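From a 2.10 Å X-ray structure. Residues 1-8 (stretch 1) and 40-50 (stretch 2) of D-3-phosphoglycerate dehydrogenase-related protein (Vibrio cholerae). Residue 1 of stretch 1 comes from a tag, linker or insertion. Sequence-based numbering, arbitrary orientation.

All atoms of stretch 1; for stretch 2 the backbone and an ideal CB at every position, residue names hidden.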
# COMPACT_ATOMS: atom_id res chain seq x y z
N MET C 1 -0.03 55.76 -0.69
CA MET C 1 1.15 56.14 0.14
C MET C 1 2.32 55.18 -0.09
O MET C 1 3.11 55.36 -1.02
CB MET C 1 0.77 56.18 1.62
CG MET C 1 1.76 56.93 2.51
SD MET C 1 1.08 58.45 3.20
CE MET C 1 0.59 59.38 1.74
N MET C 2 2.42 54.14 0.75
CA MET C 2 3.57 53.23 0.74
C MET C 2 3.42 52.06 -0.22
O MET C 2 2.31 51.55 -0.42
CB MET C 2 3.82 52.67 2.14
CG MET C 2 3.83 53.67 3.27
SD MET C 2 4.28 52.87 4.82
CE MET C 2 6.06 52.73 4.63
N LYS C 3 4.53 51.66 -0.81
CA LYS C 3 4.61 50.39 -1.53
C LYS C 3 4.91 49.29 -0.51
O LYS C 3 5.94 49.33 0.17
CB LYS C 3 5.70 50.43 -2.62
CG LYS C 3 5.22 50.94 -3.98
CD LYS C 3 5.98 50.31 -5.14
CE LYS C 3 5.55 48.87 -5.40
NZ LYS C 3 6.21 48.25 -6.59
N ILE C 4 3.99 48.33 -0.43
CA ILE C 4 3.99 47.30 0.61
C ILE C 4 4.09 45.90 0.02
O ILE C 4 3.33 45.54 -0.87
CB ILE C 4 2.71 47.38 1.48
CG1 ILE C 4 2.63 48.73 2.20
CG2 ILE C 4 2.63 46.24 2.49
CD1 ILE C 4 1.23 49.14 2.57
N ALA C 5 5.04 45.10 0.52
CA ALA C 5 5.14 43.70 0.15
C ALA C 5 4.77 42.76 1.30
O ALA C 5 5.21 42.93 2.44
CB ALA C 5 6.54 43.38 -0.37
N ILE C 6 3.94 41.76 0.99
CA ILE C 6 3.62 40.69 1.93
C ILE C 6 4.29 39.42 1.44
O ILE C 6 4.02 38.95 0.33
CB ILE C 6 2.10 40.47 2.10
CG1 ILE C 6 1.39 41.78 2.45
CG2 ILE C 6 1.83 39.42 3.18
CD1 ILE C 6 -0.11 41.63 2.59
N LEU C 7 5.18 38.87 2.27
CA LEU C 7 5.94 37.67 1.89
C LEU C 7 5.25 36.35 2.27
O LEU C 7 4.44 36.29 3.19
CB LEU C 7 7.35 37.72 2.47
CG LEU C 7 8.33 38.81 2.03
CD1 LEU C 7 9.64 38.69 2.80
CD2 LEU C 7 8.60 38.73 0.52
N ASP C 8 5.57 35.30 1.51
CA ASP C 8 5.28 33.91 1.89
C ASP C 8 3.81 33.49 2.09
O ASP C 8 3.53 32.60 2.90
CB ASP C 8 6.11 33.52 3.12
CG ASP C 8 7.60 33.77 2.93
OD1 ASP C 8 8.19 33.25 1.96
OD2 ASP C 8 8.19 34.48 3.76
N UNK C 40 17.41 36.84 -5.28
CA UNK C 40 16.06 37.02 -5.82
C UNK C 40 15.22 37.93 -4.94
O UNK C 40 14.46 38.77 -5.45
CB UNK C 40 15.36 35.67 -5.98
N UNK C 41 15.36 37.78 -3.62
CA UNK C 41 14.61 38.58 -2.65
C UNK C 41 14.98 40.05 -2.71
O UNK C 41 14.09 40.90 -2.75
CB UNK C 41 14.85 38.05 -1.23
N UNK C 42 16.28 40.34 -2.71
CA UNK C 42 16.78 41.70 -2.85
C UNK C 42 16.27 42.33 -4.14
O UNK C 42 15.74 43.45 -4.12
CB UNK C 42 18.31 41.71 -2.82
N UNK C 43 16.40 41.61 -5.25
CA UNK C 43 15.93 42.12 -6.54
C UNK C 43 14.42 42.30 -6.56
O UNK C 43 13.91 43.23 -7.20
CB UNK C 43 16.35 41.18 -7.67
N UNK C 44 13.70 41.44 -5.85
CA UNK C 44 12.24 41.49 -5.78
C UNK C 44 11.74 42.63 -4.88
O UNK C 44 10.77 43.31 -5.21
CB UNK C 44 11.70 40.15 -5.27
N UNK C 45 12.43 42.86 -3.76
CA UNK C 45 11.96 43.78 -2.73
C UNK C 45 12.50 45.22 -2.81
O UNK C 45 12.11 46.07 -2.01
CB UNK C 45 12.32 43.20 -1.36
N UNK C 46 13.38 45.49 -3.78
CA UNK C 46 13.99 46.82 -3.91
C UNK C 46 13.01 48.00 -3.80
O UNK C 46 13.24 48.90 -2.99
CB UNK C 46 14.71 46.90 -5.26
N UNK C 47 11.91 48.00 -4.60
CA UNK C 47 11.03 49.18 -4.61
C UNK C 47 10.13 49.33 -3.37
O UNK C 47 9.36 50.30 -3.29
CB UNK C 47 10.14 49.13 -5.86
N UNK C 48 10.20 48.40 -2.43
CA UNK C 48 9.27 48.40 -1.30
C UNK C 48 9.74 49.19 -0.10
O UNK C 48 10.92 49.18 0.25
CB UNK C 48 9.00 46.96 -0.86
N UNK C 49 8.80 49.88 0.53
CA UNK C 49 9.05 50.72 1.70
C UNK C 49 8.65 50.05 3.02
O UNK C 49 9.14 50.41 4.09
CB UNK C 49 8.30 52.04 1.55
N UNK C 50 7.74 49.08 2.93
CA UNK C 50 7.34 48.27 4.08
C UNK C 50 7.22 46.80 3.69
O UNK C 50 6.73 46.49 2.61
CB UNK C 50 6.01 48.77 4.66

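Stretch 2 enters as the end of a helix, turns, and then runs alongside the strand of residues 3-6 in stretch 1. At position 40 the backbone is helical (phi/psi -65/-40) and the ideal CB has nothing of stretch 1 within 5.5 Å, so the contact leaves the choice wide; the residue is Val40, which makes no contact with stretch 1.

Position 41 is also helical, and its CA-to-CB bond points toward stretch 1, although stretch 1 is too distant for a short side chain. The methyl groups of Leu7 lie in that direction, which suits a long apolar residue. Leu41 is found, its CD2 reaching to 4.2 Å from Leu7 CD2.

Positions 42 and 43 are out of reach, and stretch 1 sets no condition on them; they are Ile42 and Glu43. At position 44 CA-to-CB points sideways, and any helix-compatible residue would serve. Arg44 extends its guanidinium group to hydrogen bonds elsewhere in the structure.

Position 45 points sideways too, but Ala5 CB and Leu7 CD2 offer an apolar surface that a leucine, isoleucine or methionine might reach. The deposited Leu45, with chi1 m and chi2 t, places CD2 4.0 Å from Ala5 CB and 3.8 Å from Leu7 CD2. A type I turn starts here and runs to position 48, closed by a backbone hydrogen bond to the carbonyl of Leu45.

Position 46 is out of reach, so stretch 1 sets no condition on it; Lys46 makes no contact with stretch 1, its NZ being hydrogen-bonded elsewhere in the structure. At position 47 phi is -76°, which proline allows, and the ideal CB lies 4.1 Å from Lys3 NZ; a small, polar or acidic residue could also fit. Pro47 packs its CG 4.0 Å from Lys3 NZ, while its O lies 3.7 Å from Lys3 CB.

At position 48 the ideal CB is 4.0 Å from Lys3 O and 4.4 Å from Ala5 CB. The small Ala5 leaves room for a broad apolar side chain; the nearby Lys3 is compatible with an aromatic ring, and leucine or methionine is also conceivable. Phe48 lays one ring face over Ala5 CB, 3.5 Å from the ring centroid to that atom, in a CH-pi contact. Lys3 NZ lies 4.6 Å from the Phe48 ring centroid, an off-centre cation-pi interaction.

Position 49 points toward stretch 1, and its N donates to Lys3 O at 2.9 Å. The amide N of Lys3 has no partner among the visible atoms of stretch 2, so a side-chain acceptor would suit: glutamate, glutamine or perhaps a shorter relative. Glu49 accepts from Lys3 N through OE1 at 3.0 Å, nearly linear at 169°.

Position 50 has extended angles (-138/140) and forms a parallel bridge with Ile4. Its O accepts from Ala5 N at 3.0 Å, and its N gives a weak bond to Lys3 O at 3.3 Å. With the ideal CB 4.0 Å from Met2 CE and 4.2 Å from Ile4 CG1, a small apolar residue is favoured. Ala50 fills the site, its methyl on the same sheet face as the Ile4 side chain.

Stretch 2 (40-50) VLIERLKPFEA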
# COMPACT_ATOMS: atom_id res chain seq x y z
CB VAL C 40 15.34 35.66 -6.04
CG1 VAL C 40 13.91 35.87 -6.51
CG2 VAL C 40 16.10 34.81 -7.04
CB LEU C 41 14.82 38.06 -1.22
CG LEU C 41 13.86 36.99 -0.69
CD1 LEU C 41 14.34 36.53 0.68
CD2 LEU C 41 12.43 37.50 -0.61
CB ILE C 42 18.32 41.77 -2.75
CG1 ILE C 42 18.77 41.59 -1.29
CG2 ILE C 42 18.86 43.08 -3.32
CD1 ILE C 42 20.16 41.02 -1.13
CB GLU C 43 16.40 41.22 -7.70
CG GLU C 43 17.91 41.21 -7.92
CD GLU C 43 18.53 42.60 -7.92
OE1 GLU C 43 18.11 43.45 -8.74
OE2 GLU C 43 19.44 42.85 -7.10
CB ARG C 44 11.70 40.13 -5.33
CG ARG C 44 10.25 40.11 -4.86
CD ARG C 44 9.85 38.72 -4.39
NE ARG C 44 9.77 37.76 -5.49
CZ ARG C 44 9.40 36.49 -5.35
NH1 ARG C 44 9.06 36.00 -4.16
NH2 ARG C 44 9.36 35.70 -6.42
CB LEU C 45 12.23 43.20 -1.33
CG LEU C 45 11.64 41.83 -0.99
CD1 LEU C 45 12.09 41.34 0.38
CD2 LEU C 45 10.12 41.83 -1.09
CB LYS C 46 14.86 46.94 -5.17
CG LYS C 46 16.30 46.50 -4.94
CD LYS C 46 17.29 47.41 -5.63
CE LYS C 46 18.71 46.88 -5.49
NZ LYS C 46 19.25 46.92 -4.10
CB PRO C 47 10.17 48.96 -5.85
CG PRO C 47 10.08 47.48 -5.97
CD PRO C 47 11.42 46.96 -5.52
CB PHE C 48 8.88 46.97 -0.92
CG PHE C 48 8.02 46.29 -1.95
CD1 PHE C 48 6.69 46.63 -2.10
CD2 PHE C 48 8.56 45.31 -2.78
CE1 PHE C 48 5.90 46.01 -3.06
CE2 PHE C 48 7.78 44.68 -3.73
CZ PHE C 48 6.45 45.03 -3.87
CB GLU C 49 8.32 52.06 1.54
CG GLU C 49 8.78 52.89 0.34
CD GLU C 49 7.81 54.01 -0.01
OE1 GLU C 49 6.75 53.72 -0.62
OE2 GLU C 49 8.11 55.18 0.31
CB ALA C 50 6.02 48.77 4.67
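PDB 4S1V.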